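Local coordinates for ABC-type transport system, molybdenum-specific extracellular solute-binding protein (Clostridium difficile, PDB 4KD5) that probably captures molybdate or tungstate outside the cell as the solute-binding component of an ABC transporter, at residues A123-Y126 and A127-L131; V145-D149 and V150-L154; F166-F169 and S170-V173. One frame throughout, in Å; residues are numbered along the deposited sequence.

Interaction 1 of 3, residues A123-Y126 and A127-L131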
ATOM      1  N   ALA A 123     -28.021 -16.008 -19.051  1.00 53.05           N
ATOM      2  CA  ALA A 123     -28.921 -16.822 -18.236  1.00 50.49           C
ATOM      3  C   ALA A 123     -29.578 -17.934 -19.062  1.00 46.06           C
ATOM      4  O   ALA A 123     -29.945 -18.987 -18.528  1.00 44.51           O
ATOM      5  CB  ALA A 123     -29.969 -15.955 -17.579  1.00 33.79           C
ATOM      6  N   GLY A 124     -29.737 -17.690 -20.362  1.00 46.87           N
ATOM      7  CA  GLY A 124     -30.259 -18.699 -21.270  1.00 40.41           C
ATOM      8  C   GLY A 124     -29.207 -19.745 -21.586  1.00 42.72           C
ATOM      9  O   GLY A 124     -29.514 -20.929 -21.718  1.00 47.99           O
ATOM     10  N   LYS A 125     -27.960 -19.298 -21.702  1.00 43.49           N
ATOM     11  CA  LYS A 125     -26.839 -20.195 -21.953  1.00 46.52           C
ATOM     12  C   LYS A 125     -26.653 -21.187 -20.805  1.00 50.41           C
ATOM     13  O   LYS A 125     -26.308 -22.345 -21.028  1.00 57.42           O
ATOM     14  CB  LYS A 125     -25.561 -19.383 -22.174  1.00 45.17           C
ATOM     15  CG  LYS A 125     -24.316 -20.216 -22.420  1.00 48.72           C
ATOM     16  CD  LYS A 125     -23.094 -19.331 -22.664  1.00 66.71           C
ATOM     17  CE  LYS A 125     -22.423 -18.899 -21.363  1.00 76.27           C
ATOM     18  NZ  LYS A 125     -21.438 -19.899 -20.851  1.00 78.79           N
ATOM     19  N   TYR A 126     -26.897 -20.735 -19.578  1.00 46.90           N
ATOM     20  CA  TYR A 126     -26.746 -21.604 -18.414  1.00 51.85           C
ATOM     21  C   TYR A 126     -27.987 -22.459 -18.188  1.00 53.92           C
ATOM     22  O   TYR A 126     -27.898 -23.562 -17.656  1.00 53.94           O
ATOM     23  CB  TYR A 126     -26.390 -20.791 -17.159  1.00 46.91           C
ATOM     24  CG  TYR A 126     -24.983 -20.242 -17.175  1.00 43.24           C
ATOM     25  CD1 TYR A 126     -23.894 -21.072 -16.971  1.00 42.79           C
ATOM     26  CD2 TYR A 126     -24.746 -18.894 -17.386  1.00 49.54           C
ATOM     27  CE1 TYR A 126     -22.605 -20.578 -16.985  1.00 47.52           C
ATOM     28  CE2 TYR A 126     -23.461 -18.386 -17.403  1.00 51.16           C
ATOM     29  CZ  TYR A 126     -22.395 -19.235 -17.200  1.00 53.31           C
ATOM     30  OH  TYR A 126     -21.114 -18.743 -17.213  1.00 47.58           O
ATOM     31  N   ALA A 127     -29.144 -21.942 -18.588  1.00 57.98           N
ATOM     32  CA  ALA A 127     -30.374 -22.726 -18.549  1.00 53.16           C
ATOM     33  C   ALA A 127     -30.257 -23.903 -19.509  1.00 55.35           C
ATOM     34  O   ALA A 127     -30.714 -25.006 -19.214  1.00 58.03           O
ATOM     35  CB  ALA A 127     -31.564 -21.872 -18.910  1.00 45.04           C
ATOM     36  N   ASP A 128     -29.645 -23.655 -20.663  1.00 54.49           N
ATOM     37  CA  ASP A 128     -29.423 -24.698 -21.653  1.00 52.39           C
ATOM     38  C   ASP A 128     -28.496 -25.776 -21.103  1.00 50.97           C
ATOM     39  O   ASP A 128     -28.698 -26.962 -21.361  1.00 51.95           O
ATOM     40  CB  ASP A 128     -28.826 -24.103 -22.926  1.00 59.51           C
ATOM     41  CG  ASP A 128     -28.567 -25.147 -23.988  1.00 63.25           C
ATOM     42  OD1 ASP A 128     -27.445 -25.688 -24.039  1.00 68.05           O
ATOM     43  OD2 ASP A 128     -29.490 -25.430 -24.775  1.00 63.51           O
ATOM     44  N   GLU A 129     -27.487 -25.363 -20.341  1.00 52.04           N
ATOM     45  CA  GLU A 129     -26.563 -26.311 -19.724  1.00 55.24           C
ATOM     46  C   GLU A 129     -27.273 -27.229 -18.736  1.00 57.21           C
ATOM     47  O   GLU A 129     -27.093 -28.448 -18.778  1.00 57.39           O
ATOM     48  CB  GLU A 129     -25.416 -25.583 -19.021  1.00 53.20           C
ATOM     49  CG  GLU A 129     -24.386 -24.984 -19.950  1.00 57.23           C
ATOM     50  CD  GLU A 129     -23.094 -24.649 -19.232  1.00 71.36           C
ATOM     51  OE1 GLU A 129     -22.611 -25.503 -18.460  1.00 81.53           O
ATOM     52  OE2 GLU A 129     -22.565 -23.535 -19.436  1.00 68.90           O
ATOM     53  N   VAL A 130     -28.072 -26.637 -17.850  1.00 48.99           N
ATOM     54  CA  VAL A 130     -28.826 -27.398 -16.855  1.00 52.78           C
ATOM     55  C   VAL A 130     -29.737 -28.442 -17.500  1.00 55.48           C
ATOM     56  O   VAL A 130     -29.672 -29.625 -17.169  1.00 53.53           O
ATOM     57  CB  VAL A 130     -29.664 -26.462 -15.955  1.00 46.24           C
ATOM     58  CG1 VAL A 130     -30.573 -27.264 -15.044  1.00 44.24           C
ATOM     59  CG2 VAL A 130     -28.760 -25.562 -15.130  1.00 39.54           C
ATOM     60  N   LEU A 131     -30.574 -27.999 -18.433  1.00 57.59           N
ATOM     61  CA  LEU A 131     -31.525 -28.883 -19.103  1.00 50.90           C
ATOM     62  C   LEU A 131     -30.817 -29.974 -19.913  1.00 50.05           C
ATOM     63  O   LEU A 131     -31.303 -31.099 -20.004  1.00 55.77           O
ATOM     64  CB  LEU A 131     -32.479 -28.073 -19.987  1.00 45.03           C
ATOM     65  CG  LEU A 131     -33.310 -26.991 -19.295  1.00 46.13           C
ATOM     66  CD1 LEU A 131     -34.211 -26.272 -20.286  1.00 54.54           C
ATOM     67  CD2 LEU A 131     -34.144 -27.579 -18.175  1.00 44.19           C
TER
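A127, one turn beyond A123 in helix 122-133, sets its methyl carbon CB 3.3 Å from A123 O, and the same carbonyl oxygen accepts the N-H of A127. This is the close-packed side of the helix. A123, G124 and A127 are all small and buried; A123 and A127 let strand 164-168 come close, with A123 touching Y168 and A127 touching F166. The i to i+4 backbone bonds run on round the helix: G124 O takes the N-H of D128 at 2.9 Å, and V130 N reaches Y126 O with the straightest of the four, 166° at the hydrogen. V130 also lays CG2 against that carbonyl, 3.3 Å from Y126 O.

The other side, where K125, D128 and E129 are partly exposed, is looser. There the bond from E129 N to K125 O is weak. The E129 side chain runs alongside Y126 and points the same way, its CG turned beside its own backbone N (chi1 -74°) and the chain extended from there. Its OE2 comes obliquely to the ring, 3.7 Å from Y126 CD1, with the carboxylate 33° from the ring plane. K125 bends at its last two torsions, yet NZ stays 4.1 Å from E129 OE2, beyond a salt bridge. D128 reaches away to a salt bridge with K137, while E129 OE1 accepts from the backbone N of S190.

Y126 lines the pocket that holds 2-butanol, and A123 belongs to the predicted molybdate site. The chemistry divides by side: alanines admit strand 164-168, with Y126 and L131 also resting on it, whereas charged residues lie on the partly exposed side. K125 would probably temper the negative charge of E129 through space, without a direct bond.

Interaction 2 of 3, residues V145-D149 and V150-L154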
ATOM      1  N   VAL A 145     -40.069 -21.564 -24.274  1.00 47.25           N
ATOM      2  CA  VAL A 145     -40.219 -20.284 -24.975  1.00 51.30           C
ATOM      3  C   VAL A 145     -39.016 -19.392 -24.657  1.00 54.75           C
ATOM      4  O   VAL A 145     -38.482 -19.435 -23.549  1.00 49.65           O
ATOM      5  CB  VAL A 145     -41.542 -19.577 -24.621  1.00 50.42           C
ATOM      6  CG1 VAL A 145     -42.697 -20.212 -25.361  1.00 46.48           C
ATOM      7  CG2 VAL A 145     -41.791 -19.623 -23.126  1.00 49.01           C
ATOM      8  N   PHE A 146     -38.593 -18.583 -25.624  1.00 51.76           N
ATOM      9  CA  PHE A 146     -37.316 -17.888 -25.512  1.00 42.81           C
ATOM     10  C   PHE A 146     -37.434 -16.358 -25.476  1.00 48.46           C
ATOM     11  O   PHE A 146     -37.989 -15.747 -26.391  1.00 59.85           O
ATOM     12  CB  PHE A 146     -36.387 -18.330 -26.648  1.00 45.59           C
ATOM     13  CG  PHE A 146     -36.126 -19.815 -26.679  1.00 54.01           C
ATOM     14  CD1 PHE A 146     -35.004 -20.346 -26.060  1.00 40.83           C
ATOM     15  CD2 PHE A 146     -37.005 -20.682 -27.320  1.00 56.18           C
ATOM     16  CE1 PHE A 146     -34.759 -21.711 -26.082  1.00 42.07           C
ATOM     17  CE2 PHE A 146     -36.767 -22.047 -27.344  1.00 50.71           C
ATOM     18  CZ  PHE A 146     -35.643 -22.563 -26.726  1.00 43.37           C
ATOM     19  N   ALA A 147     -36.901 -15.754 -24.413  1.00 49.88           N
ATOM     20  CA  ALA A 147     -36.953 -14.299 -24.224  1.00 51.07           C
ATOM     21  C   ALA A 147     -35.651 -13.598 -24.619  1.00 53.66           C
ATOM     22  O   ALA A 147     -34.587 -14.220 -24.650  1.00 51.08           O
ATOM     23  CB  ALA A 147     -37.316 -13.961 -22.796  1.00 45.43           C
ATOM     24  N   LYS A 148     -35.744 -12.295 -24.887  1.00 58.96           N
ATOM     25  CA  LYS A 148     -34.597 -11.494 -25.315  1.00 60.35           C
ATOM     26  C   LYS A 148     -33.662 -11.171 -24.152  1.00 53.87           C
ATOM     27  O   LYS A 148     -32.479 -10.902 -24.359  1.00 59.18           O
ATOM     28  CB  LYS A 148     -35.065 -10.192 -25.967  1.00 66.64           C
ATOM     29  CG  LYS A 148     -35.890  -9.295 -25.047  1.00 68.58           C
ATOM     30  CD  LYS A 148     -36.318  -8.012 -25.753  1.00 73.98           C
ATOM     31  CE  LYS A 148     -37.110  -7.101 -24.813  1.00 73.96           C
ATOM     32  NZ  LYS A 148     -37.465  -5.796 -25.451  1.00 78.00           N
ATOM     33  N   ASP A 149     -34.208 -11.187 -22.937  1.00 40.76           N
ATOM     34  CA  ASP A 149     -33.421 -11.008 -21.718  1.00 55.92           C
ATOM     35  C   ASP A 149     -34.185 -11.443 -20.468  1.00 55.83           C
ATOM     36  O   ASP A 149     -35.379 -11.748 -20.539  1.00 55.59           O
ATOM     37  CB  ASP A 149     -32.916  -9.563 -21.581  1.00 57.82           C
ATOM     38  CG  ASP A 149     -34.002  -8.524 -21.818  1.00 57.07           C
ATOM     39  OD1 ASP A 149     -35.158  -8.746 -21.411  1.00 52.08           O
ATOM     40  OD2 ASP A 149     -33.684  -7.471 -22.407  1.00 61.53           O
ATOM     41  N   VAL A 150     -33.496 -11.468 -19.327  1.00 52.94           N
ATOM     42  CA  VAL A 150     -34.104 -11.928 -18.077  1.00 51.99           C
ATOM     43  C   VAL A 150     -35.252 -11.045 -17.613  1.00 49.32           C
ATOM     44  O   VAL A 150     -36.122 -11.485 -16.861  1.00 53.15           O
ATOM     45  CB  VAL A 150     -33.069 -12.033 -16.941  1.00 53.39           C
ATOM     46  CG1 VAL A 150     -32.139 -13.194 -17.178  1.00 34.73           C
ATOM     47  CG2 VAL A 150     -32.275 -10.742 -16.831  1.00 37.90           C
ATOM     48  N   LYS A 151     -35.244  -9.795 -18.061  1.00 50.64           N
ATOM     49  CA  LYS A 151     -36.297  -8.852 -17.716  1.00 57.05           C
ATOM     50  C   LYS A 151     -37.598  -9.249 -18.408  1.00 58.59           C
ATOM     51  O   LYS A 151     -38.690  -9.053 -17.869  1.00 60.26           O
ATOM     52  CB  LYS A 151     -35.875  -7.435 -18.110  1.00 65.03           C
ATOM     53  CG  LYS A 151     -36.619  -6.320 -17.390  1.00 71.06           C
ATOM     54  CD  LYS A 151     -35.968  -4.972 -17.680  1.00 80.84           C
ATOM     55  CE  LYS A 151     -36.556  -3.864 -16.821  1.00 88.66           C
ATOM     56  NZ  LYS A 151     -35.818  -2.579 -16.999  1.00 92.10           N
ATOM     57  N   GLU A 152     -37.479  -9.820 -19.602  1.00 55.05           N
ATOM     58  CA  GLU A 152     -38.647 -10.333 -20.311  1.00 59.02           C
ATOM     59  C   GLU A 152     -39.106 -11.669 -19.717  1.00 55.59           C
ATOM     60  O   GLU A 152     -40.307 -11.951 -19.667  1.00 48.12           O
ATOM     61  CB  GLU A 152     -38.365 -10.463 -21.815  1.00 58.72           C
ATOM     62  CG  GLU A 152     -39.591 -10.827 -22.639  1.00 59.29           C
ATOM     63  CD  GLU A 152     -39.392 -10.636 -24.136  1.00 69.28           C
ATOM     64  OE1 GLU A 152     -38.437 -11.210 -24.700  1.00 69.18           O
ATOM     65  OE2 GLU A 152     -40.202  -9.910 -24.751  1.00 75.93           O
ATOM     66  N   VAL A 153     -38.153 -12.479 -19.257  1.00 52.61           N
ATOM     67  CA  VAL A 153     -38.471 -13.751 -18.608  1.00 45.69           C
ATOM     68  C   VAL A 153     -39.334 -13.509 -17.375  1.00 50.04           C
ATOM     69  O   VAL A 153     -40.382 -14.130 -17.208  1.00 50.93           O
ATOM     70  CB  VAL A 153     -37.200 -14.526 -18.213  1.00 40.16           C
ATOM     71  CG1 VAL A 153     -37.559 -15.790 -17.461  1.00 34.39           C
ATOM     72  CG2 VAL A 153     -36.390 -14.882 -19.442  1.00 37.80           C
ATOM     73  N   LEU A 154     -38.889 -12.588 -16.524  1.00 45.76           N
ATOM     74  CA  LEU A 154     -39.613 -12.233 -15.305  1.00 48.32           C
ATOM     75  C   LEU A 154     -41.009 -11.689 -15.603  1.00 52.09           C
ATOM     76  O   LEU A 154     -41.965 -11.990 -14.893  1.00 61.27           O
ATOM     77  CB  LEU A 154     -38.814 -11.209 -14.492  1.00 56.18           C
ATOM     78  CG  LEU A 154     -37.651 -11.733 -13.650  1.00 53.95           C
ATOM     79  CD1 LEU A 154     -36.570 -10.673 -13.492  1.00 53.93           C
ATOM     80  CD2 LEU A 154     -38.158 -12.159 -12.286  1.00 53.35           C
TER
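Rotation of D149 about its first torsion (chi1 48°) tucks CG between its own backbone N and carbonyl carbon, and from there OD1 reaches forward to the N-H of E152. E152 does the converse: its CG stands opposite its backbone N (chi1 -173°), and the extended chain carries the carboxylate back to the N-H of K148. That N-H lies one residue before the cap, so the pair resembles a capping box without being one.

D149 is the N-cap of helix 150-159. Its OD1 accepts from E152 N at 3.1 Å, met nearly along the carboxylate C-O bond. V153 N meets D149 O in the carbonyl plane, at 3.1 Å, while a weaker bond joins that oxygen to E152 N. Aspartate suits this place because its short carboxylate can meet a first-turn N-H that has no carbonyl four residues back within the helix to accept it, and its negative charge probably also favours the positive end of the helix dipole.

The bond from K148 N to E152 OE1 is short and nearly straight, 2.9 Å and 172°. K148 and E152 cross at about a right angle, and OE1 also lies 3.2 Å from K148 CG. NZ goes on past the carboxylate, and its charge can act on E152 only at a distance. Beneath this polar edge the methyl of A147 meets V153 CG2 at 3.6 Å and also touches OE1 of E152.

A147 ends strand 144-147, which pairs in parallel with strand 113-116; V153 rests on A114 of that neighbour, and A147 on W156 farther along the helix. V150, a residue of the predicted molybdate site, packs against D171 in the loop after strand 164-168.

Interaction 3 of 3, residues F166-F169 and S170-V173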
ATOM      1  N   PHE A 166     -36.380 -19.490 -15.965  1.00 44.75           N
ATOM      2  CA  PHE A 166     -35.006 -19.643 -15.497  1.00 49.38           C
ATOM      3  C   PHE A 166     -34.306 -18.292 -15.493  1.00 49.89           C
ATOM      4  O   PHE A 166     -34.322 -17.566 -16.489  1.00 51.42           O
ATOM      5  CB  PHE A 166     -34.238 -20.648 -16.358  1.00 49.72           C
ATOM      6  CG  PHE A 166     -34.498 -22.079 -15.988  1.00 57.73           C
ATOM      7  CD1 PHE A 166     -33.784 -22.678 -14.962  1.00 62.45           C
ATOM      8  CD2 PHE A 166     -35.458 -22.824 -16.657  1.00 56.50           C
ATOM      9  CE1 PHE A 166     -34.018 -23.997 -14.611  1.00 64.65           C
ATOM     10  CE2 PHE A 166     -35.697 -24.144 -16.309  1.00 55.04           C
ATOM     11  CZ  PHE A 166     -34.976 -24.730 -15.286  1.00 56.90           C
ATOM     12  N   VAL A 167     -33.690 -17.959 -14.365  1.00 48.93           N
ATOM     13  CA  VAL A 167     -33.200 -16.608 -14.144  1.00 44.85           C
ATOM     14  C   VAL A 167     -32.102 -16.621 -13.075  1.00 42.12           C
ATOM     15  O   VAL A 167     -31.986 -17.592 -12.334  1.00 49.49           O
ATOM     16  CB  VAL A 167     -34.388 -15.696 -13.756  1.00 59.21           C
ATOM     17  CG1 VAL A 167     -34.377 -15.384 -12.275  1.00 66.37           C
ATOM     18  CG2 VAL A 167     -34.392 -14.427 -14.575  1.00 66.64           C
ATOM     19  N   TYR A 168     -31.275 -15.578 -13.017  1.00 42.12           N
ATOM     20  CA  TYR A 168     -30.289 -15.468 -11.938  1.00 45.38           C
ATOM     21  C   TYR A 168     -30.985 -15.079 -10.637  1.00 45.38           C
ATOM     22  O   TYR A 168     -32.003 -14.393 -10.665  1.00 53.24           O
ATOM     23  CB  TYR A 168     -29.212 -14.432 -12.272  1.00 47.88           C
ATOM     24  CG  TYR A 168     -28.250 -14.846 -13.359  1.00 51.71           C
ATOM     25  CD1 TYR A 168     -28.121 -16.173 -13.736  1.00 51.45           C
ATOM     26  CD2 TYR A 168     -27.463 -13.905 -14.002  1.00 52.03           C
ATOM     27  CE1 TYR A 168     -27.237 -16.549 -14.727  1.00 46.95           C
ATOM     28  CE2 TYR A 168     -26.579 -14.271 -14.991  1.00 55.73           C
ATOM     29  CZ  TYR A 168     -26.473 -15.595 -15.349  1.00 51.77           C
ATOM     30  OH  TYR A 168     -25.594 -15.966 -16.333  1.00 56.53           O
ATOM     31  N   PHE A 169     -30.442 -15.495  -9.497  1.00 44.66           N
ATOM     32  CA  PHE A 169     -31.054 -15.132  -8.225  1.00 47.15           C
ATOM     33  C   PHE A 169     -31.043 -13.620  -8.023  1.00 48.48           C
ATOM     34  O   PHE A 169     -31.974 -13.057  -7.454  1.00 52.24           O
ATOM     35  CB  PHE A 169     -30.350 -15.821  -7.063  1.00 45.70           C
ATOM     36  CG  PHE A 169     -31.093 -15.715  -5.767  1.00 46.17           C
ATOM     37  CD1 PHE A 169     -32.361 -16.266  -5.636  1.00 43.15           C
ATOM     38  CD2 PHE A 169     -30.530 -15.072  -4.678  1.00 42.82           C
ATOM     39  CE1 PHE A 169     -33.052 -16.172  -4.444  1.00 53.22           C
ATOM     40  CE2 PHE A 169     -31.219 -14.976  -3.479  1.00 46.25           C
ATOM     41  CZ  PHE A 169     -32.481 -15.527  -3.363  1.00 46.92           C
ATOM     42  N   SER A 170     -29.988 -12.969  -8.504  1.00 45.38           N
ATOM     43  CA  SER A 170     -29.847 -11.522  -8.357  1.00 44.24           C
ATOM     44  C   SER A 170     -30.905 -10.748  -9.140  1.00 52.83           C
ATOM     45  O   SER A 170     -31.163  -9.576  -8.851  1.00 60.53           O
ATOM     46  CB  SER A 170     -28.446 -11.064  -8.761  1.00 42.88           C
ATOM     47  OG  SER A 170     -28.135 -11.430 -10.085  1.00 41.44           O
ATOM     48  N   ASP A 171     -31.513 -11.402 -10.127  1.00 49.04           N
ATOM     49  CA  ASP A 171     -32.589 -10.790 -10.900  1.00 48.69           C
ATOM     50  C   ASP A 171     -33.927 -10.896 -10.173  1.00 52.89           C
ATOM     51  O   ASP A 171     -34.928 -10.343 -10.622  1.00 56.39           O
ATOM     52  CB  ASP A 171     -32.703 -11.454 -12.275  1.00 53.79           C
ATOM     53  CG  ASP A 171     -31.461 -11.270 -13.127  1.00 58.62           C
ATOM     54  OD1 ASP A 171     -30.871 -10.170 -13.111  1.00 54.87           O
ATOM     55  OD2 ASP A 171     -31.084 -12.234 -13.828  1.00 57.79           O
ATOM     56  N   THR A 172     -33.935 -11.609  -9.050  1.00 48.70           N
ATOM     57  CA  THR A 172     -35.168 -11.849  -8.296  1.00 53.59           C
ATOM     58  C   THR A 172     -35.343 -10.933  -7.091  1.00 56.88           C
ATOM     59  O   THR A 172     -36.460 -10.769  -6.598  1.00 61.50           O
ATOM     60  CB  THR A 172     -35.275 -13.307  -7.804  1.00 54.43           C
ATOM     61  OG1 THR A 172     -34.376 -13.513  -6.706  1.00 49.75           O
ATOM     62  CG2 THR A 172     -34.939 -14.269  -8.927  1.00 42.75           C
ATOM     63  N   VAL A 173     -34.244 -10.362  -6.600  1.00 56.57           N
ATOM     64  CA  VAL A 173     -34.304  -9.502  -5.415  1.00 63.71           C
ATOM     65  C   VAL A 173     -35.189  -8.279  -5.649  1.00 71.05           C
ATOM     66  O   VAL A 173     -35.310  -7.796  -6.777  1.00 72.45           O
ATOM     67  CB  VAL A 173     -32.899  -9.060  -4.924  1.00 75.97           C
ATOM     68  CG1 VAL A 173     -32.123 -10.245  -4.373  1.00 69.38           C
ATOM     69  CG2 VAL A 173     -32.117  -8.402  -6.048  1.00 79.08           C
TER
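The F169 ring carries T172 OG1 over one face, 3.6 Å from F169 CD1, with the two side chains crossing at about a right angle; S170 N approaches the ring obliquely. The Y168 ring instead has the D171 carboxylate running alongside, 15° from its plane, and OD2 lies 3.3 Å from Y168 CB.

T172 holds OG1 between its backbone N and carbonyl carbon (chi1 74°), which brings the hydroxyl back to F169 O. That bond, 2.6 Å long, lies in the carbonyl plane on a lone pair, whereas T172 N meets the same oxygen from above the plane at 2.9 Å. Threonine suits the place twice over, since its methyl CG2 packs on V167 CG1 at 3.6 Å.

Successive i to i+3 bonds, from D171 N to Y168 O and T172 N to F169 O, turn the chain as it leaves strand 164-168. F169 makes a cation-pi contact with K183, and S170 OG bonds to N87. Two donors grip F169 O and probably limit its freedom. D171 sets its carboxylate beside the backbone end of Y168, a residue of the predicted molybdate site, where a weak bond from Y168 N probably offsets little of its charge.

Overall arrangement
Interaction 1 is the most buried of the three and lies wholly within helix 122-133; interaction 2, with K148 and K151 exposed, is nearer the surface, and interaction 3 is intermediate. Backbone i to i+4 bonds dominate 123-131, carboxylate capping 145-154, and a doubly used carbonyl 166-173. The last two each turn a strand end into a helical segment. All three meet around the predicted molybdate site: A123 CB touches V150 CG1 at 3.5 Å, and Y168 OH lies 3.2 Å from Y126 CD2. V150 also packs on V167, which places interaction 2 against interaction 3. Strands 144-147 and 164-168 both pair in parallel with strand 113-116, so these two interactions start from a common neighbour.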